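PDB 2G5G: putative lipoprotein from Campylobacter jejuni subsp. jejuni, which binds heme, with tyrosine as ligand, as a cofacial pair in a dimer, and probably takes part in bacterial heme transport or uptake. Local coordinates for residues D94-K100 / F131-K136; F32-I36 / M62-L67. Residues are numbered along the deposited sequence.

Contact 1. Residues D94-K100 / F131-K136; sequences DKAFKNK and FYSKSK
The last turn of a helix, Asp94 to Lys98, runs out into Asn99 and Lys100 and packs on the irregular connection 131-136; the nearest CA pairs are Phe97-Lys136 (6.1 Å) and Lys100-Tyr132 (6.9 Å). Lysine side chains make the polar links at both ends. Lys100, chi1 t, chi2 t and chi3 m, curls its ammonium into the bend of the connection: NZ donates to Ser133 O at 2.6 Å, to Ser135 O at 3.1 Å and, weakly, to Phe131 O at 3.1 Å. One charge thus collects three carbonyls of a turn braced by an ST turn, Ser135 N to Ser133 OG at 3.2 Å; the same OG is hydrogen-bonded to Val130 O of helix 124-131. Lys136, t, t, p, t, lays its chain over one face of the Phe97 ring, a CH-pi contact with CD 4.0 Å from the centroid, and its NZ forms a salt bridge with Asp94 OD1 (2.8 Å); a water joins Asp94 OD2 to the same NZ. Phe97, chi1 t, directs its ring edge at Ser135 O (CE1 to O 3.6 Å). Phe131, also t, reaches Ala96, CE1 to CB 3.8 Å. Ile103 covers both and takes the Tyr132 hydroxyl on its carbonyl. The connection leads from helix 124-131 into edge strand 137-141, with Lys136 already backbone-bonded to Val80 of strand 78-82, while Ser133 and Ser135 rest on helix 54-73.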
loop_
_atom_site.group_PDB
_atom_site.type_symbol
_atom_site.label_atom_id
_atom_site.label_comp_id
_atom_site.label_asym_id
_atom_site.label_seq_id
_atom_site.Cartn_x
_atom_site.Cartn_y
_atom_site.Cartn_z
ATOM N N ASP A 94 28.904 -3.386 3.251
ATOM C CA ASP A 94 30.265 -3.772 3.681
ATOM C C ASP A 94 31.305 -3.337 2.614
ATOM O O ASP A 94 32.397 -2.843 2.948
ATOM C CB ASP A 94 30.346 -5.286 3.911
ATOM C CG ASP A 94 29.565 -5.757 5.140
ATOM O OD1 ASP A 94 29.271 -4.925 6.032
ATOM O OD2 ASP A 94 29.249 -6.967 5.214
ATOM N N LYS A 95 30.925 -3.483 1.343
ATOM C CA LYS A 95 31.732 -2.982 0.205
ATOM C C LYS A 95 31.950 -1.485 0.273
ATOM O O LYS A 95 33.071 -1.022 0.103
ATOM C CB LYS A 95 31.095 -3.366 -1.130
ATOM C CG LYS A 95 30.959 -4.875 -1.283
ATOM C CD LYS A 95 30.449 -5.295 -2.668
ATOM C CE LYS A 95 30.683 -6.782 -2.867
ATOM N NZ LYS A 95 29.725 -7.343 -3.869
ATOM N N ALA A 96 30.888 -0.726 0.559
ATOM C CA ALA A 96 31.009 0.717 0.767
ATOM C C ALA A 96 31.930 1.060 1.934
ATOM O O ALA A 96 32.731 1.996 1.850
ATOM C CB ALA A 96 29.628 1.351 0.959
ATOM N N PHE A 97 31.819 0.296 3.020
ATOM C CA PHE A 97 32.688 0.454 4.175
ATOM C C PHE A 97 34.153 0.246 3.759
ATOM O O PHE A 97 35.038 1.014 4.151
ATOM C CB PHE A 97 32.314 -0.548 5.283
ATOM C CG PHE A 97 33.220 -0.481 6.483
ATOM C CD1 PHE A 97 33.120 0.576 7.381
ATOM C CD2 PHE A 97 34.186 -1.463 6.713
ATOM C CE1 PHE A 97 33.953 0.664 8.491
ATOM C CE2 PHE A 97 35.025 -1.386 7.825
ATOM C CZ PHE A 97 34.915 -0.324 8.717
ATOM N N LYS A 98 34.372 -0.820 2.989
ATOM C CA LYS A 98 35.679 -1.178 2.440
ATOM C C LYS A 98 36.204 -0.058 1.529
ATOM O O LYS A 98 37.348 0.372 1.693
ATOM C CB LYS A 98 35.567 -2.509 1.689
ATOM C CG LYS A 98 36.900 -3.137 1.259
ATOM C CD LYS A 98 36.786 -4.659 1.092
ATOM C CE LYS A 98 36.471 -5.354 2.435
ATOM N NZ LYS A 98 37.161 -6.678 2.571
ATOM N N ASN A 99 35.353 0.432 0.620
ATOM C CA ASN A 99 35.722 1.470 -0.363
ATOM C C ASN A 99 35.515 2.903 0.106
ATOM O O ASN A 99 35.475 3.830 -0.711
ATOM C CB ASN A 99 34.949 1.311 -1.677
ATOM C CG ASN A 99 34.899 -0.103 -2.168
ATOM O OD1 ASN A 99 35.814 -0.883 -1.953
ATOM N ND2 ASN A 99 33.811 -0.448 -2.823
ATOM N N LYS A 100 35.385 3.074 1.414
ATOM C CA LYS A 100 35.173 4.369 2.053
ATOM C C LYS A 100 35.921 5.547 1.402
ATOM O O LYS A 100 35.317 6.574 1.056
ATOM C CB LYS A 100 35.587 4.246 3.517
ATOM C CG LYS A 100 34.972 5.254 4.414
ATOM C CD LYS A 100 35.250 4.925 5.872
ATOM C CE LYS A 100 34.244 3.915 6.424
ATOM N NZ LYS A 100 34.139 4.164 7.887
ATOM N N PHE A 131 29.306 7.848 7.834
ATOM C CA PHE A 131 29.987 7.101 6.801
ATOM C C PHE A 131 31.499 7.292 6.793
ATOM O O PHE A 131 32.209 6.298 6.657
ATOM C CB PHE A 131 29.398 7.349 5.417
ATOM C CG PHE A 131 29.974 6.451 4.368
ATOM C CD1 PHE A 131 29.534 5.125 4.252
ATOM C CD2 PHE A 131 31.002 6.900 3.531
ATOM C CE1 PHE A 131 30.074 4.272 3.298
ATOM C CE2 PHE A 131 31.555 6.056 2.580
ATOM C CZ PHE A 131 31.086 4.739 2.451
ATOM N N TYR A 132 31.973 8.534 6.998
ATOM C CA TYR A 132 33.415 8.873 6.931
ATOM C C TYR A 132 34.203 8.769 8.222
ATOM O O TYR A 132 35.419 9.042 8.238
ATOM C CB TYR A 132 33.630 10.247 6.270
ATOM C CG TYR A 132 33.156 10.232 4.837
ATOM C CD1 TYR A 132 31.974 10.884 4.468
ATOM C CD2 TYR A 132 33.844 9.502 3.859
ATOM C CE1 TYR A 132 31.505 10.843 3.152
ATOM C CE2 TYR A 132 33.382 9.455 2.532
ATOM C CZ TYR A 132 32.221 10.141 2.183
ATOM O OH TYR A 132 31.749 10.109 0.887
ATOM N N SER A 133 33.529 8.390 9.311
ATOM C CA SER A 133 34.221 8.152 10.566
ATOM C C SER A 133 34.713 6.711 10.514
ATOM O O SER A 133 34.707 6.089 9.472
ATOM C CB SER A 133 33.260 8.335 11.762
ATOM O OG SER A 133 32.151 7.439 11.639
ATOM N N LYS A 134 35.087 6.171 11.659
ATOM C CA LYS A 134 35.469 4.771 11.767
ATOM C C LYS A 134 34.283 3.805 11.893
ATOM O O LYS A 134 34.476 2.581 11.979
ATOM C CB LYS A 134 36.414 4.633 12.950
ATOM C CG LYS A 134 37.771 5.289 12.681
ATOM C CD LYS A 134 38.632 5.226 13.897
ATOM C CE LYS A 134 40.072 5.392 13.480
ATOM N NZ LYS A 134 41.019 4.809 14.464
ATOM N N SER A 135 33.060 4.341 11.908
ATOM C CA SER A 135 31.866 3.506 12.028
ATOM C C SER A 135 31.537 2.760 10.757
ATOM O O SER A 135 31.737 3.276 9.661
ATOM C CB SER A 135 30.640 4.359 12.390
ATOM O OG SER A 135 30.796 4.895 13.676
ATOM N N LYS A 136 31.002 1.556 10.899
ATOM C CA LYS A 136 30.348 0.909 9.780
ATOM C C LYS A 136 28.831 1.153 9.818
ATOM O O LYS A 136 28.191 1.106 10.890
ATOM C CB LYS A 136 30.642 -0.597 9.734
ATOM C CG LYS A 136 30.104 -1.274 8.477
ATOM C CD LYS A 136 30.798 -2.577 8.174
ATOM C CE LYS A 136 30.115 -3.697 8.898
ATOM N NZ LYS A 136 30.651 -5.018 8.443
HETATM O O HOH W 1 29.060 -7.775 8.028
#

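Contact 2. Residues F32-I36 / M62-L67; sequences FEDMI and MIFNAL
Two helical segments, 32-36 and 62-67, cross at -59° with their axes 10.6 Å apart; the side chains that meet are all apolar, and no hydrogen bond joins the helices. Met62, a selenomethionine with chi1 m, chi2 t and chi3 p, brings CE to 3.9 Å from Phe32 CE1, while its carbonyl O lies at the ring edge, 3.4 Å from Phe32 CZ. Phe32 has chi1 t and sends its ring edge-on toward the second helix. Ile63, m then t, sets CG1 3.9 Å from Phe32 CE1 and 4.1 Å from CE of selenomethionine Met35. Ala66 is small enough to admit both neighbours: its CB is 3.9 Å from Phe32 CE2 and 3.8 Å from CD1 of Ile36 (chi1 m, chi2 m). Leu67 ends the row, CG 4.2 Å from Ile36 CD1. There the backbones are nearest, Ile36 CA to Leu67 CA 6.7 Å. Strand 19-23 adjoins this interface through Phe19 and Ile21, and on another side of helix 54-73 Phe64 packs against helix 124-131 and strand 78-82.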
loop_
_atom_site.group_PDB
_atom_site.type_symbol
_atom_site.label_atom_id
_atom_site.label_comp_id
_atom_site.label_asym_id
_atom_site.label_seq_id
_atom_site.Cartn_x
_atom_site.Cartn_y
_atom_site.Cartn_z
ATOM N N PHE A 32 24.360 17.446 28.544
ATOM C CA PHE A 32 24.747 16.695 27.362
ATOM C C PHE A 32 25.986 15.808 27.623
ATOM O O PHE A 32 25.935 14.616 27.333
ATOM C CB PHE A 32 24.940 17.640 26.156
ATOM C CG PHE A 32 25.308 16.930 24.879
ATOM C CD1 PHE A 32 24.345 16.616 23.946
ATOM C CD2 PHE A 32 26.637 16.583 24.617
ATOM C CE1 PHE A 32 24.685 15.957 22.771
ATOM C CE2 PHE A 32 26.984 15.926 23.445
ATOM C CZ PHE A 32 25.995 15.621 22.517
ATOM N N GLU A 33 27.058 16.374 28.200
ATOM C CA GLU A 33 28.278 15.610 28.562
ATOM C C GLU A 33 27.960 14.429 29.505
ATOM O O GLU A 33 28.417 13.322 29.260
ATOM C CB GLU A 33 29.314 16.523 29.233
ATOM C CG GLU A 33 30.707 16.551 28.574
ATOM C CD GLU A 33 31.710 17.426 29.366
ATOM O OE1 GLU A 33 32.153 18.481 28.845
ATOM O OE2 GLU A 33 32.041 17.055 30.516
ATOM N N ASP A 34 27.209 14.679 30.588
ATOM C CA ASP A 34 26.774 13.607 31.503
ATOM C C ASP A 34 25.874 12.539 30.836
ATOM O O ASP A 34 25.981 11.360 31.177
ATOM C CB ASP A 34 26.082 14.169 32.754
ATOM C CG ASP A 34 27.070 14.834 33.729
ATOM O OD1 ASP A 34 28.302 14.874 33.459
ATOM O OD2 ASP A 34 26.609 15.306 34.768
HETATM N N MSE A 35 25.016 12.928 29.902
HETATM C CA MSE A 35 24.243 11.923 29.132
HETATM C C MSE A 35 25.210 11.043 28.312
HETATM O O MSE A 35 25.102 9.814 28.324
HETATM C CB MSE A 35 23.191 12.541 28.215
HETATM C CG MSE A 35 22.385 11.501 27.472
HETATM SE SE MSE A 35 21.347 12.171 26.029
HETATM C CE MSE A 35 22.717 12.909 24.816
ATOM N N ILE A 36 26.149 11.677 27.615
ATOM C CA ILE A 36 27.166 10.935 26.861
ATOM C C ILE A 36 27.918 9.903 27.701
ATOM O O ILE A 36 28.074 8.757 27.271
ATOM C CB ILE A 36 28.163 11.905 26.140
ATOM C CG1 ILE A 36 27.418 12.784 25.100
ATOM C CG2 ILE A 36 29.362 11.149 25.550
ATOM C CD1 ILE A 36 26.736 12.048 23.947
HETATM N N MSE A 62 25.391 15.777 16.815
HETATM C CA MSE A 62 26.038 16.120 18.070
HETATM C C MSE A 62 26.286 14.893 18.930
HETATM O O MSE A 62 27.381 14.718 19.490
HETATM C CB MSE A 62 25.182 17.123 18.853
HETATM C CG MSE A 62 25.094 18.491 18.174
HETATM SE SE MSE A 62 23.826 19.653 19.151
HETATM C CE MSE A 62 24.507 19.387 20.950
ATOM N N ILE A 63 25.260 14.055 19.056
ATOM C CA ILE A 63 25.372 12.849 19.895
ATOM C C ILE A 63 26.378 11.888 19.215
ATOM O O ILE A 63 27.300 11.407 19.858
ATOM C CB ILE A 63 24.012 12.145 20.048
ATOM C CG1 ILE A 63 23.014 13.050 20.777
ATOM C CG2 ILE A 63 24.197 10.767 20.792
ATOM C CD1 ILE A 63 21.535 12.582 20.621
ATOM N N PHE A 64 26.180 11.605 17.931
ATOM C CA PHE A 64 27.141 10.716 17.245
ATOM C C PHE A 64 28.586 11.202 17.432
ATOM O O PHE A 64 29.445 10.437 17.858
ATOM C CB PHE A 64 26.799 10.484 15.767
ATOM C CG PHE A 64 27.823 9.642 15.020
ATOM C CD1 PHE A 64 28.731 10.252 14.162
ATOM C CD2 PHE A 64 27.915 8.258 15.216
ATOM C CE1 PHE A 64 29.694 9.508 13.484
ATOM C CE2 PHE A 64 28.890 7.503 14.545
ATOM C CZ PHE A 64 29.772 8.128 13.665
ATOM N N ASN A 65 28.840 12.471 17.128
ATOM C CA ASN A 65 30.191 13.014 17.227
ATOM C C ASN A 65 30.789 12.802 18.602
ATOM O O ASN A 65 31.975 12.481 18.703
ATOM C CB ASN A 65 30.224 14.518 16.909
ATOM C CG ASN A 65 30.246 14.833 15.407
ATOM O OD1 ASN A 65 30.302 13.963 14.536
ATOM N ND2 ASN A 65 30.195 16.111 15.114
ATOM N N ALA A 66 30.015 13.017 19.675
ATOM C CA ALA A 66 30.619 12.911 21.013
ATOM C C ALA A 66 30.947 11.448 21.341
ATOM O O ALA A 66 31.965 11.137 21.998
ATOM C CB ALA A 66 29.715 13.526 22.089
ATOM N N LEU A 67 30.082 10.546 20.893
ATOM C CA LEU A 67 30.280 9.136 21.221
ATOM C C LEU A 67 31.451 8.584 20.398
ATOM O O LEU A 67 32.266 7.852 20.928
ATOM C CB LEU A 67 29.019 8.337 20.913
ATOM C CG LEU A 67 27.727 8.598 21.701
ATOM C CD1 LEU A 67 26.579 7.914 20.956
ATOM C CD2 LEU A 67 27.815 8.035 23.073
#

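Overall arrangement
Contact 2 closes before contact 1 opens along the chain, and their centres lie about 22 Å apart. Helix 54-73 connects them: it supplies segment 62-67 to contact 2, while its Phe64 touches Ser133 and Ser135 of contact 1, with Phe64 CZ 3.2 Å from Ser133 OG and Phe64 CE2 3.3 Å from Ser135 OG. Contact 1 sits by edge strand 137-141 of the mixed sheet, and contact 2 adjoins strand 19-23 near the opposite edge, so the packing spans much of the sheet's width. Neither contact includes a residue of the heme pocket, such as Tyr151 or Leu189, or touches the second subunit; both belong to the body of the ChaN fold.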